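Local coordinates for peptidoglycan synthase activator LpoP (Pseudomonas aeruginosa, PDB 6W5Q), which probably activates a peptidoglycan synthase in cell-wall assembly as a lipoprotein, here represented by its globular, helical C-terminal domain, at residues 16-21 / 39-44; 33-38 / 53-58; 74-79 / 88-93. All coordinates share one frame; numbering follows the deposited sequence.

Contact 1. Residues 16-21 / 39-44; sequences LAMLTT and ERAQRI. With SO4 (sulfate ion), chain I.
An antiparallel helix pair of the TPR-like helical domain, formed by helices 13-28 and 31-44, is joined here by Met18, which meets Ala41 and Arg40. The short axes run 9.0 Å apart at 170°. Met18 CB lies 3.8 Å from Ala41 CB, the point where the two backbones come nearest. From there the bend at chi2 (-55°) carries SD to 3.8 Å from Arg40 CD, and a second bend, at chi3 (106°), turns CE to 3.3 Å from Arg40 NH1, at the edge of the guanidinium and near its plane. Ile44 CD1 and Leu19 CD2 add looser apolar contacts, to Met18 CG and Ala41 CB respectively. Arg40 is extended from CG to NE and meets a sulfate ion, probably from the crystallisation liquor: NE donates to O4 over 2.8 Å and NH2 to the same oxygen over 3.0 Å. Arg43, one turn on, grips the anion too, its NH2 bonding to O2 at 3.1 Å and its NH1 more weakly to O4 and O2. The pairing is thus apolar near the backbones, while two arginines one turn apart share the anion through O4, consistent with a locally positive surface.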
ATOM      1  N   LEU A  16      -2.327  14.082   6.091  1.00 40.30           N
ATOM      2  CA  LEU A  16      -2.748  13.314   7.256  1.00 37.78           C
ATOM      3  C   LEU A  16      -4.266  13.290   7.380  1.00 35.50           C
ATOM      4  O   LEU A  16      -4.844  12.279   7.796  1.00 35.20           O
ATOM      5  CB  LEU A  16      -2.091  13.866   8.527  1.00 40.19           C
ATOM      6  CG  LEU A  16      -2.514  13.223   9.855  1.00 46.72           C
ATOM      7  CD1 LEU A  16      -2.015  11.787   9.950  1.00 37.20           C
ATOM      8  CD2 LEU A  16      -1.988  14.025  11.068  1.00 41.65           C
ATOM      9  N   ALA A  17      -4.931  14.386   7.014  1.00 33.63           N
ATOM     10  CA  ALA A  17      -6.389  14.396   7.054  1.00 35.98           C
ATOM     11  C   ALA A  17      -6.962  13.304   6.154  1.00 34.54           C
ATOM     12  O   ALA A  17      -7.855  12.552   6.565  1.00 32.53           O
ATOM     13  CB  ALA A  17      -6.923  15.772   6.654  1.00 34.79           C
ATOM     14  N   MET A  18      -6.443  13.190   4.927  1.00 33.07           N
ATOM     15  CA  MET A  18      -6.948  12.186   3.995  1.00 30.86           C
ATOM     16  C   MET A  18      -6.646  10.771   4.476  1.00 31.39           C
ATOM     17  O   MET A  18      -7.510   9.886   4.408  1.00 32.91           O
ATOM     18  CB  MET A  18      -6.359  12.428   2.604  1.00 28.66           C
ATOM     19  CG  MET A  18      -6.956  13.664   1.901  1.00 38.60           C
ATOM     20  SD  MET A  18      -8.765  13.604   1.795  1.00 45.12           S
ATOM     21  CE  MET A  18      -9.268  14.814   3.015  1.00 39.27           C
ATOM     22  N   LEU A  19      -5.429  10.538   4.970  1.00 33.92           N
ATOM     23  CA  LEU A  19      -5.096   9.250   5.579  1.00 38.97           C
ATOM     24  C   LEU A  19      -6.045   8.925   6.721  1.00 34.26           C
ATOM     25  O   LEU A  19      -6.608   7.823   6.782  1.00 29.13           O
ATOM     26  CB  LEU A  19      -3.644   9.253   6.083  1.00 36.59           C
ATOM     27  CG  LEU A  19      -2.567   9.468   5.013  1.00 39.44           C
ATOM     28  CD1 LEU A  19      -1.189   9.077   5.517  1.00 45.67           C
ATOM     29  CD2 LEU A  19      -2.902   8.704   3.745  1.00 38.74           C
ATOM     30  N   THR A  20      -6.221   9.873   7.644  1.00 35.05           N
ATOM     31  CA  THR A  20      -7.143   9.679   8.764  1.00 33.79           C
ATOM     32  C   THR A  20      -8.550   9.351   8.271  1.00 38.79           C
ATOM     33  O   THR A  20      -9.206   8.427   8.774  1.00 36.11           O
ATOM     34  CB  THR A  20      -7.180  10.934   9.626  1.00 40.43           C
ATOM     35  OG1 THR A  20      -5.907  11.120  10.247  1.00 46.04           O
ATOM     36  CG2 THR A  20      -8.248  10.815  10.688  1.00 39.24           C
ATOM     37  N   THR A  21      -9.031  10.118   7.291  1.00 32.71           N
ATOM     38  CA  THR A  21     -10.345   9.855   6.723  1.00 32.06           C
ATOM     39  C   THR A  21     -10.394   8.480   6.064  1.00 33.98           C
ATOM     40  O   THR A  21     -11.347   7.718   6.265  1.00 31.11           O
ATOM     41  CB  THR A  21     -10.689  10.960   5.729  1.00 31.75           C
ATOM     42  OG1 THR A  21     -10.850  12.191   6.446  1.00 36.08           O
ATOM     43  CG2 THR A  21     -11.970  10.630   4.988  1.00 33.94           C
ATOM     44  N   GLU A  39      -6.876   8.243  -3.166  1.00 26.68           N
ATOM     45  CA  GLU A  39      -6.562   8.852  -4.456  1.00 30.70           C
ATOM     46  C   GLU A  39      -6.607  10.372  -4.364  1.00 29.08           C
ATOM     47  O   GLU A  39      -5.916  11.061  -5.118  1.00 27.93           O
ATOM     48  CB  GLU A  39      -7.518   8.350  -5.547  1.00 27.81           C
ATOM     49  CG  GLU A  39      -7.603   6.845  -5.685  1.00 29.59           C
ATOM     50  CD  GLU A  39      -6.498   6.263  -6.548  1.00 35.77           C
ATOM     51  OE1 GLU A  39      -6.492   5.031  -6.739  1.00 35.95           O
ATOM     52  OE2 GLU A  39      -5.637   7.034  -7.034  1.00 39.08           O
ATOM     53  N   ARG A  40      -7.396  10.915  -3.437  1.00 30.62           N
ATOM     54  CA  ARG A  40      -7.361  12.356  -3.214  1.00 31.79           C
ATOM     55  C   ARG A  40      -6.068  12.747  -2.509  1.00 28.17           C
ATOM     56  O   ARG A  40      -5.480  13.794  -2.806  1.00 26.58           O
ATOM     57  CB  ARG A  40      -8.613  12.788  -2.426  1.00 27.11           C
ATOM     58  CG  ARG A  40      -8.784  14.314  -2.226  1.00 39.56           C
ATOM     59  CD  ARG A  40     -10.128  14.659  -1.543  1.00 39.50           C
ATOM     60  NE  ARG A  40     -10.580  16.042  -1.755  1.00 39.67           N
ATOM     61  CZ  ARG A  40     -10.693  16.963  -0.789  1.00 48.71           C
ATOM     62  NH1 ARG A  40     -10.379  16.659   0.468  1.00 42.96           N
ATOM     63  NH2 ARG A  40     -11.121  18.199  -1.071  1.00 39.00           N
ATOM     64  N   ALA A  41      -5.588  11.897  -1.595  1.00 31.91           N
ATOM     65  CA  ALA A  41      -4.304  12.133  -0.939  1.00 28.87           C
ATOM     66  C   ALA A  41      -3.162  12.273  -1.951  1.00 30.65           C
ATOM     67  O   ALA A  41      -2.233  13.070  -1.745  1.00 32.71           O
ATOM     68  CB  ALA A  41      -4.019  10.993   0.043  1.00 28.78           C
ATOM     69  N   GLN A  42      -3.208  11.494  -3.046  1.00 29.59           N
ATOM     70  CA  GLN A  42      -2.173  11.570  -4.082  1.00 33.27           C
ATOM     71  C   GLN A  42      -2.167  12.900  -4.821  1.00 32.41           C
ATOM     72  O   GLN A  42      -1.129  13.296  -5.358  1.00 33.11           O
ATOM     73  CB  GLN A  42      -2.354  10.460  -5.101  1.00 33.28           C
ATOM     74  CG  GLN A  42      -2.174   9.083  -4.565  1.00 34.62           C
ATOM     75  CD  GLN A  42      -1.831   8.120  -5.671  1.00 32.95           C
ATOM     76  OE1 GLN A  42      -0.736   8.160  -6.219  1.00 40.76           O
ATOM     77  NE2 GLN A  42      -2.776   7.267  -6.026  1.00 29.88           N
ATOM     78  N   ARG A  43      -3.309  13.585  -4.912  1.00 36.89           N
ATOM     79  CA  ARG A  43      -3.309  14.904  -5.542  1.00 32.49           C
ATOM     80  C   ARG A  43      -2.453  15.893  -4.760  1.00 36.77           C
ATOM     81  O   ARG A  43      -1.877  16.822  -5.345  1.00 38.26           O
ATOM     82  CB  ARG A  43      -4.735  15.419  -5.672  1.00 33.50           C
ATOM     83  CG  ARG A  43      -5.591  14.620  -6.643  1.00 31.86           C
ATOM     84  CD  ARG A  43      -7.065  14.978  -6.468  1.00 31.98           C
ATOM     85  NE  ARG A  43      -7.355  16.363  -6.828  1.00 28.63           N
ATOM     86  CZ  ARG A  43      -8.501  16.972  -6.548  1.00 36.39           C
ATOM     87  NH1 ARG A  43      -9.449  16.302  -5.902  1.00 31.41           N
ATOM     88  NH2 ARG A  43      -8.707  18.235  -6.919  1.00 37.67           N
ATOM     89  N   ILE A  44      -2.361  15.709  -3.443  1.00 33.24           N
ATOM     90  CA  ILE A  44      -1.499  16.523  -2.591  1.00 35.27           C
ATOM     91  C   ILE A  44      -0.078  15.973  -2.549  1.00 40.08           C
ATOM     92  O   ILE A  44       0.895  16.728  -2.573  1.00 45.06           O
ATOM     93  CB  ILE A  44      -2.107  16.599  -1.175  1.00 42.03           C
ATOM     94  CG1 ILE A  44      -3.489  17.252  -1.214  1.00 43.58           C
ATOM     95  CG2 ILE A  44      -1.178  17.321  -0.223  1.00 45.37           C
ATOM     96  CD1 ILE A  44      -4.556  16.396  -0.575  1.00 46.51           C
TER
HETATM   97  S   SO4 I 301     -11.976  18.022  -4.615  1.00 58.45           S
HETATM   98  O1  SO4 I 301     -12.796  16.808  -4.589  1.00 41.75           O
HETATM   99  O2  SO4 I 301     -11.673  18.455  -5.971  1.00 50.82           O
HETATM  100  O3  SO4 I 301     -12.645  19.108  -3.899  1.00 59.01           O
HETATM  101  O4  SO4 I 301     -10.708  17.742  -3.960  1.00 67.12           O

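Contact 2. Residues 33-38 / 53-58; sequences SAAASL and YRLAQV
Leu38 points from helix 31-44 at the backbone of helix 49-61, and its CD1 comes to rest 3.6 Å from both Arg54 O and Leu55 N. Its CG stands anti to the carbonyl carbon (chi1 -66°). The isobutyl group crosses the Arg54 side chain at about a right angle. Only the base of that arginine takes part: its CB lies 3.9 Å from Leu38 CD1, while the guanidinium end leads away. Leu55 approaches Leu38 nearer the root, its CD1 standing 4.0 Å from Leu38 CB and also close to Ala35. Ala34 CB faces both methyls of Val58, 4.1 Å from CG1 and from CG2. CG2 goes on to Leu38 CD1 at 3.9 Å, whereas CG1, anti to the backbone N (chi1 173°), lies 4.1 Å from Ala35 CB. Both alanines thus meet Val58, Ala35 also meets Leu55 CD1, and Leu38 reaches in the other direction. No hydrogen bond crosses this apolar interface, whose short axes are 9.5 Å apart and cross at -157°. It joins consecutive antiparallel helices within the tetratricopeptide-repeat region. Leu19 and Ala22 of helix 13-28 also pack on Leu38; Val71 of helix 65-78 touches Leu55, and on the far side of helix 49-61 Ala56 meets Val71 and Ala72 of helix 65-78 and Leu92 of helix 83-99.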
ATOM      1  N   SER A  33     -14.708   4.146  -0.608  1.00 30.43           N
ATOM      2  CA  SER A  33     -14.411   5.525  -0.227  1.00 34.95           C
ATOM      3  C   SER A  33     -12.977   5.670   0.264  1.00 27.61           C
ATOM      4  O   SER A  33     -12.294   6.646  -0.076  1.00 25.85           O
ATOM      5  CB  SER A  33     -15.388   5.993   0.844  1.00 33.18           C
ATOM      6  OG  SER A  33     -16.708   5.881   0.374  1.00 35.42           O
ATOM      7  N   ALA A  34     -12.516   4.722   1.084  1.00 27.74           N
ATOM      8  CA  ALA A  34     -11.121   4.715   1.498  1.00 29.13           C
ATOM      9  C   ALA A  34     -10.207   4.851   0.295  1.00 25.92           C
ATOM     10  O   ALA A  34      -9.302   5.693   0.272  1.00 27.86           O
ATOM     11  CB  ALA A  34     -10.807   3.434   2.274  1.00 32.67           C
ATOM     12  N   ALA A  35     -10.460   4.056  -0.741  1.00 26.28           N
ATOM     13  CA  ALA A  35      -9.644   4.176  -1.940  1.00 29.20           C
ATOM     14  C   ALA A  35      -9.785   5.569  -2.547  1.00 24.59           C
ATOM     15  O   ALA A  35      -8.775   6.205  -2.896  1.00 25.01           O
ATOM     16  CB  ALA A  35     -10.008   3.076  -2.942  1.00 27.39           C
ATOM     17  N   ALA A  36     -11.023   6.085  -2.621  1.00 27.74           N
ATOM     18  CA  ALA A  36     -11.242   7.436  -3.130  1.00 24.24           C
ATOM     19  C   ALA A  36     -10.498   8.470  -2.290  1.00 26.35           C
ATOM     20  O   ALA A  36      -9.873   9.389  -2.838  1.00 28.46           O
ATOM     21  CB  ALA A  36     -12.733   7.755  -3.165  1.00 28.40           C
ATOM     22  N   SER A  37     -10.534   8.325  -0.956  1.00 23.48           N
ATOM     23  CA  SER A  37      -9.814   9.257  -0.086  1.00 24.49           C
ATOM     24  C   SER A  37      -8.311   9.167  -0.297  1.00 27.68           C
ATOM     25  O   SER A  37      -7.601  10.177  -0.211  1.00 28.62           O
ATOM     26  CB  SER A  37     -10.128   8.985   1.388  1.00 27.63           C
ATOM     27  OG  SER A  37     -11.490   9.174   1.688  1.00 28.89           O
ATOM     28  N   LEU A  38      -7.798   7.963  -0.548  1.00 26.86           N
ATOM     29  CA  LEU A  38      -6.369   7.840  -0.790  1.00 26.43           C
ATOM     30  C   LEU A  38      -5.990   8.361  -2.177  1.00 26.44           C
ATOM     31  O   LEU A  38      -4.890   8.898  -2.354  1.00 26.63           O
ATOM     32  CB  LEU A  38      -5.944   6.376  -0.575  1.00 23.23           C
ATOM     33  CG  LEU A  38      -6.114   5.968   0.912  1.00 30.20           C
ATOM     34  CD1 LEU A  38      -5.962   4.483   1.179  1.00 28.19           C
ATOM     35  CD2 LEU A  38      -5.149   6.752   1.839  1.00 25.72           C
ATOM     36  N   TYR A  53       1.300   2.862   0.358  1.00 36.34           N
ATOM     37  CA  TYR A  53       1.196   1.705   1.239  1.00 35.21           C
ATOM     38  C   TYR A  53      -0.248   1.448   1.661  1.00 33.29           C
ATOM     39  O   TYR A  53      -0.738   0.314   1.596  1.00 35.50           O
ATOM     40  CB  TYR A  53       2.078   1.917   2.464  1.00 33.03           C
ATOM     41  CG  TYR A  53       1.957   0.800   3.469  1.00 32.84           C
ATOM     42  CD1 TYR A  53       2.638  -0.399   3.281  1.00 35.11           C
ATOM     43  CD2 TYR A  53       1.170   0.945   4.608  1.00 42.51           C
ATOM     44  CE1 TYR A  53       2.541  -1.432   4.203  1.00 41.12           C
ATOM     45  CE2 TYR A  53       1.064  -0.078   5.535  1.00 46.69           C
ATOM     46  CZ  TYR A  53       1.754  -1.267   5.327  1.00 47.37           C
ATOM     47  OH  TYR A  53       1.653  -2.292   6.239  1.00 53.63           O
ATOM     48  N   ARG A  54      -0.944   2.493   2.102  1.00 30.73           N
ATOM     49  CA  ARG A  54      -2.335   2.328   2.524  1.00 29.48           C
ATOM     50  C   ARG A  54      -3.236   2.051   1.336  1.00 29.81           C
ATOM     51  O   ARG A  54      -4.216   1.300   1.445  1.00 28.73           O
ATOM     52  CB  ARG A  54      -2.821   3.587   3.254  1.00 30.87           C
ATOM     53  CG  ARG A  54      -1.848   4.085   4.282  1.00 38.20           C
ATOM     54  CD  ARG A  54      -2.525   4.770   5.440  1.00 50.19           C
ATOM     55  NE  ARG A  54      -1.538   5.057   6.473  1.00 53.83           N
ATOM     56  CZ  ARG A  54      -1.824   5.360   7.733  1.00 61.21           C
ATOM     57  NH1 ARG A  54      -3.089   5.427   8.147  1.00 65.06           N
ATOM     58  NH2 ARG A  54      -0.834   5.591   8.583  1.00 64.27           N
ATOM     59  N   LEU A  55      -2.958   2.700   0.206  1.00 26.06           N
ATOM     60  CA  LEU A  55      -3.742   2.457  -0.995  1.00 30.05           C
ATOM     61  C   LEU A  55      -3.617   1.002  -1.439  1.00 29.82           C
ATOM     62  O   LEU A  55      -4.618   0.344  -1.736  1.00 30.16           O
ATOM     63  CB  LEU A  55      -3.296   3.421  -2.095  1.00 27.72           C
ATOM     64  CG  LEU A  55      -4.093   3.353  -3.399  1.00 31.36           C
ATOM     65  CD1 LEU A  55      -5.573   3.258  -3.095  1.00 26.76           C
ATOM     66  CD2 LEU A  55      -3.776   4.557  -4.304  1.00 30.72           C
ATOM     67  N   ALA A  56      -2.391   0.466  -1.444  1.00 30.37           N
ATOM     68  CA  ALA A  56      -2.207  -0.938  -1.803  1.00 29.81           C
ATOM     69  C   ALA A  56      -2.941  -1.842  -0.829  1.00 30.91           C
ATOM     70  O   ALA A  56      -3.492  -2.874  -1.219  1.00 27.58           O
ATOM     71  CB  ALA A  56      -0.712  -1.278  -1.838  1.00 27.88           C
ATOM     72  N   GLN A  57      -2.979  -1.459   0.448  1.00 31.06           N
ATOM     73  CA  GLN A  57      -3.677  -2.268   1.431  1.00 30.21           C
ATOM     74  C   GLN A  57      -5.170  -2.349   1.137  1.00 34.07           C
ATOM     75  O   GLN A  57      -5.768  -3.438   1.156  1.00 28.24           O
ATOM     76  CB  GLN A  57      -3.439  -1.701   2.819  1.00 33.41           C
ATOM     77  CG  GLN A  57      -2.229  -2.270   3.494  1.00 36.17           C
ATOM     78  CD  GLN A  57      -2.386  -2.220   4.988  1.00 53.89           C
ATOM     79  OE1 GLN A  57      -1.754  -1.404   5.661  1.00 58.81           O
ATOM     80  NE2 GLN A  57      -3.249  -3.085   5.525  1.00 64.48           N
ATOM     81  N   VAL A  58      -5.792  -1.197   0.872  1.00 33.15           N
ATOM     82  CA  VAL A  58      -7.225  -1.150   0.602  1.00 31.00           C
ATOM     83  C   VAL A  58      -7.563  -1.960  -0.642  1.00 31.47           C
ATOM     84  O   VAL A  58      -8.547  -2.710  -0.658  1.00 30.53           O
ATOM     85  CB  VAL A  58      -7.683   0.314   0.473  1.00 29.00           C
ATOM     86  CG1 VAL A  58      -9.139   0.398   0.028  1.00 32.82           C
ATOM     87  CG2 VAL A  58      -7.490   1.001   1.798  1.00 33.63           C
TER

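Contact 3. Residues 74-79 / 88-93; sequences RGLSYA and GLWELI
Leu76 lays its CD2 methyl over one face of the Trp90 indole, a CH-pi contact 3.5 Å from the centroid of the six-membered ring and 22° off its normal. The methyl is offset toward the rim, with CE2 and CZ2 of Trp90 each 3.3 Å away. The chi1 of Leu76, -154°, sets CG anti to the backbone N, and the side chain crosses the indole at about a right angle. Its CD2 also touches Ile93 CD1, at 3.7 Å. The other branch, CD1, sits between the indole NE1 and Leu89 CB; these two leucines slide past each other in opposite directions. Leu89 in turn sends CD1 to the backbone of the facing helix, 3.6 Å from Leu76 N and close to the carbonyl carbon of Gly75, which has no side chain. The same CD1 meets Ala79 CB at 4.0 Å. On the side of segment 74-79 turned away from segment 88-93, the Arg74 chain bends at chi3. Its NH1 donates to Tyr78 OH over 3.1 Å, with the hydroxyl near the guanidinium plane, while Arg74 O lies over the centre of the Tyr78 ring. The contact closes an antiparallel pair, helices 65-78 and 83-99, in the tetratricopeptide-repeat region. Helix 103-114 covers Trp90 with Ala109, Lys112 and Ala113 and also touches Ile93, while Leu52 of helix 49-61 packs against Arg74 and Tyr78.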
ATOM      1  N   ARG A  74       5.137   0.589  -6.736  1.00 33.36           N
ATOM      2  CA  ARG A  74       5.434   1.993  -6.967  1.00 30.80           C
ATOM      3  C   ARG A  74       5.839   2.679  -5.662  1.00 27.66           C
ATOM      4  O   ARG A  74       6.842   3.394  -5.617  1.00 28.74           O
ATOM      5  CB  ARG A  74       4.233   2.687  -7.629  1.00 29.93           C
ATOM      6  CG  ARG A  74       4.566   4.073  -8.149  1.00 31.04           C
ATOM      7  CD  ARG A  74       3.627   4.520  -9.259  1.00 32.17           C
ATOM      8  NE  ARG A  74       2.257   4.685  -8.797  1.00 29.67           N
ATOM      9  CZ  ARG A  74       1.783   5.805  -8.260  1.00 36.12           C
ATOM     10  NH1 ARG A  74       2.574   6.869  -8.096  1.00 34.95           N
ATOM     11  NH2 ARG A  74       0.518   5.860  -7.876  1.00 31.56           N
ATOM     12  N   GLY A  75       5.072   2.481  -4.589  1.00 25.77           N
ATOM     13  CA  GLY A  75       5.470   3.041  -3.300  1.00 29.43           C
ATOM     14  C   GLY A  75       6.899   2.692  -2.933  1.00 31.91           C
ATOM     15  O   GLY A  75       7.661   3.543  -2.461  1.00 32.37           O
ATOM     16  N   LEU A  76       7.294   1.448  -3.200  1.00 29.78           N
ATOM     17  CA  LEU A  76       8.649   0.988  -2.914  1.00 34.36           C
ATOM     18  C   LEU A  76       9.702   1.864  -3.584  1.00 36.92           C
ATOM     19  O   LEU A  76      10.695   2.238  -2.959  1.00 34.13           O
ATOM     20  CB  LEU A  76       8.780  -0.462  -3.373  1.00 32.25           C
ATOM     21  CG  LEU A  76       9.768  -1.437  -2.771  1.00 41.11           C
ATOM     22  CD1 LEU A  76       9.805  -1.356  -1.262  1.00 42.06           C
ATOM     23  CD2 LEU A  76       9.326  -2.805  -3.212  1.00 45.11           C
ATOM     24  N   SER A  77       9.493   2.234  -4.848  1.00 36.34           N
ATOM     25  CA  SER A  77      10.475   3.080  -5.517  1.00 35.11           C
ATOM     26  C   SER A  77      10.631   4.452  -4.852  1.00 41.11           C
ATOM     27  O   SER A  77      11.640   5.129  -5.084  1.00 48.98           O
ATOM     28  CB  SER A  77      10.104   3.240  -6.991  1.00 37.96           C
ATOM     29  OG  SER A  77       8.781   3.702  -7.151  1.00 38.60           O
ATOM     30  N   TYR A  78       9.666   4.885  -4.042  1.00 37.75           N
ATOM     31  CA  TYR A  78       9.752   6.156  -3.334  1.00 42.29           C
ATOM     32  C   TYR A  78      10.174   5.968  -1.886  1.00 44.40           C
ATOM     33  O   TYR A  78      10.335   6.950  -1.159  1.00 49.45           O
ATOM     34  CB  TYR A  78       8.404   6.896  -3.362  1.00 37.58           C
ATOM     35  CG  TYR A  78       7.694   7.010  -4.701  1.00 39.41           C
ATOM     36  CD1 TYR A  78       8.393   7.018  -5.900  1.00 44.12           C
ATOM     37  CD2 TYR A  78       6.312   7.140  -4.753  1.00 41.02           C
ATOM     38  CE1 TYR A  78       7.725   7.133  -7.117  1.00 39.67           C
ATOM     39  CE2 TYR A  78       5.640   7.260  -5.948  1.00 38.40           C
ATOM     40  CZ  TYR A  78       6.348   7.250  -7.131  1.00 41.66           C
ATOM     41  OH  TYR A  78       5.671   7.364  -8.323  1.00 39.22           O
ATOM     42  N   ALA A  79      10.322   4.730  -1.450  1.00 44.91           N
ATOM     43  CA  ALA A  79      10.564   4.385  -0.063  1.00 47.96           C
ATOM     44  C   ALA A  79      12.044   4.260   0.258  1.00 51.02           C
ATOM     45  O   ALA A  79      12.384   3.728   1.313  1.00 53.47           O
ATOM     46  CB  ALA A  79       9.843   3.072   0.274  1.00 38.75           C
ATOM     47  N   GLY A  88       7.348  -3.343   5.041  1.00 32.07           N
ATOM     48  CA  GLY A  88       5.897  -3.396   4.938  1.00 32.75           C
ATOM     49  C   GLY A  88       5.418  -3.569   3.509  1.00 30.90           C
ATOM     50  O   GLY A  88       4.558  -4.409   3.225  1.00 32.34           O
ATOM     51  N   LEU A  89       5.968  -2.779   2.586  1.00 28.77           N
ATOM     52  CA  LEU A  89       5.532  -2.849   1.189  1.00 29.99           C
ATOM     53  C   LEU A  89       5.848  -4.222   0.580  1.00 31.61           C
ATOM     54  O   LEU A  89       5.011  -4.809  -0.122  1.00 28.03           O
ATOM     55  CB  LEU A  89       6.172  -1.701   0.385  1.00 25.07           C
ATOM     56  CG  LEU A  89       5.594  -0.280   0.631  1.00 34.61           C
ATOM     57  CD1 LEU A  89       6.590   0.819   0.312  1.00 27.92           C
ATOM     58  CD2 LEU A  89       4.279  -0.012  -0.152  1.00 24.31           C
ATOM     59  N   TRP A  90       7.029  -4.780   0.875  1.00 31.36           N
ATOM     60  CA  TRP A  90       7.338  -6.103   0.339  1.00 29.69           C
ATOM     61  C   TRP A  90       6.361  -7.159   0.856  1.00 28.34           C
ATOM     62  O   TRP A  90       5.914  -8.021   0.089  1.00 29.95           O
ATOM     63  CB  TRP A  90       8.776  -6.496   0.662  1.00 31.15           C
ATOM     64  CG  TRP A  90       9.780  -5.940  -0.298  1.00 30.15           C
ATOM     65  CD1 TRP A  90      10.836  -5.127   0.004  1.00 34.41           C
ATOM     66  CD2 TRP A  90       9.841  -6.164  -1.722  1.00 30.12           C
ATOM     67  NE1 TRP A  90      11.546  -4.830  -1.139  1.00 36.91           N
ATOM     68  CE2 TRP A  90      10.962  -5.457  -2.208  1.00 27.83           C
ATOM     69  CE3 TRP A  90       9.061  -6.897  -2.627  1.00 28.21           C
ATOM     70  CZ2 TRP A  90      11.316  -5.449  -3.558  1.00 30.86           C
ATOM     71  CZ3 TRP A  90       9.417  -6.885  -3.976  1.00 34.10           C
ATOM     72  CH2 TRP A  90      10.531  -6.161  -4.425  1.00 29.97           C
ATOM     73  N   GLU A  91       6.014  -7.105   2.150  1.00 30.28           N
ATOM     74  CA  GLU A  91       5.020  -8.037   2.682  1.00 35.33           C
ATOM     75  C   GLU A  91       3.688  -7.897   1.951  1.00 34.12           C
ATOM     76  O   GLU A  91       3.047  -8.897   1.622  1.00 33.68           O
ATOM     77  CB  GLU A  91       4.825  -7.825   4.187  1.00 30.14           C
ATOM     78  CG  GLU A  91       3.675  -8.656   4.753  1.00 33.14           C
ATOM     79  CD  GLU A  91       3.865 -10.174   4.537  1.00 39.45           C
ATOM     80  OE1 GLU A  91       5.029 -10.638   4.448  1.00 37.69           O
ATOM     81  OE2 GLU A  91       2.846 -10.912   4.457  1.00 41.23           O
ATOM     82  N   LEU A  92       3.269  -6.660   1.671  1.00 33.33           N
ATOM     83  CA  LEU A  92       2.085  -6.447   0.845  1.00 32.75           C
ATOM     84  C   LEU A  92       2.247  -7.074  -0.533  1.00 31.30           C
ATOM     85  O   LEU A  92       1.303  -7.652  -1.079  1.00 29.57           O
ATOM     86  CB  LEU A  92       1.809  -4.949   0.697  1.00 33.57           C
ATOM     87  CG  LEU A  92       0.786  -4.311   1.635  1.00 41.90           C
ATOM     88  CD1 LEU A  92       1.136  -4.579   3.101  1.00 44.09           C
ATOM     89  CD2 LEU A  92       0.661  -2.799   1.339  1.00 37.95           C
ATOM     90  N   ILE A  93       3.430  -6.942  -1.128  1.00 28.44           N
ATOM     91  CA  ILE A  93       3.650  -7.512  -2.456  1.00 31.61           C
ATOM     92  C   ILE A  93       3.587  -9.038  -2.400  1.00 27.57           C
ATOM     93  O   ILE A  93       3.007  -9.680  -3.283  1.00 29.08           O
ATOM     94  CB  ILE A  93       4.991  -7.005  -3.021  1.00 29.78           C
ATOM     95  CG1 ILE A  93       4.903  -5.503  -3.296  1.00 26.79           C
ATOM     96  CG2 ILE A  93       5.409  -7.802  -4.262  1.00 33.09           C
ATOM     97  CD1 ILE A  93       6.222  -4.853  -3.596  1.00 30.56           C
TER

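In the fold
Contacts 2 and 3 are buried apolar interfaces on opposite sides of the chain's centre, whereas contact 1 lies at the surface, where arginines and a sulfate accompany its packing. All three join antiparallel helices consecutive in the chain. Contacts 1 and 2 share helix 31-44 and touch through Leu19 and Leu38, so that helix is packed on by both its neighbours. Contact 3 joins helices 65-78 and 83-99, further along the chain, and Leu92 of segment 88-93 packs on Tyr53, Ala56 and Gln57 of segment 53-58. A probable hydrogen bond from Arg74 to Gln42 ties it to contact 1. Aliphatic branches and alanines fill contact 2; contact 3 adds an aromatic face.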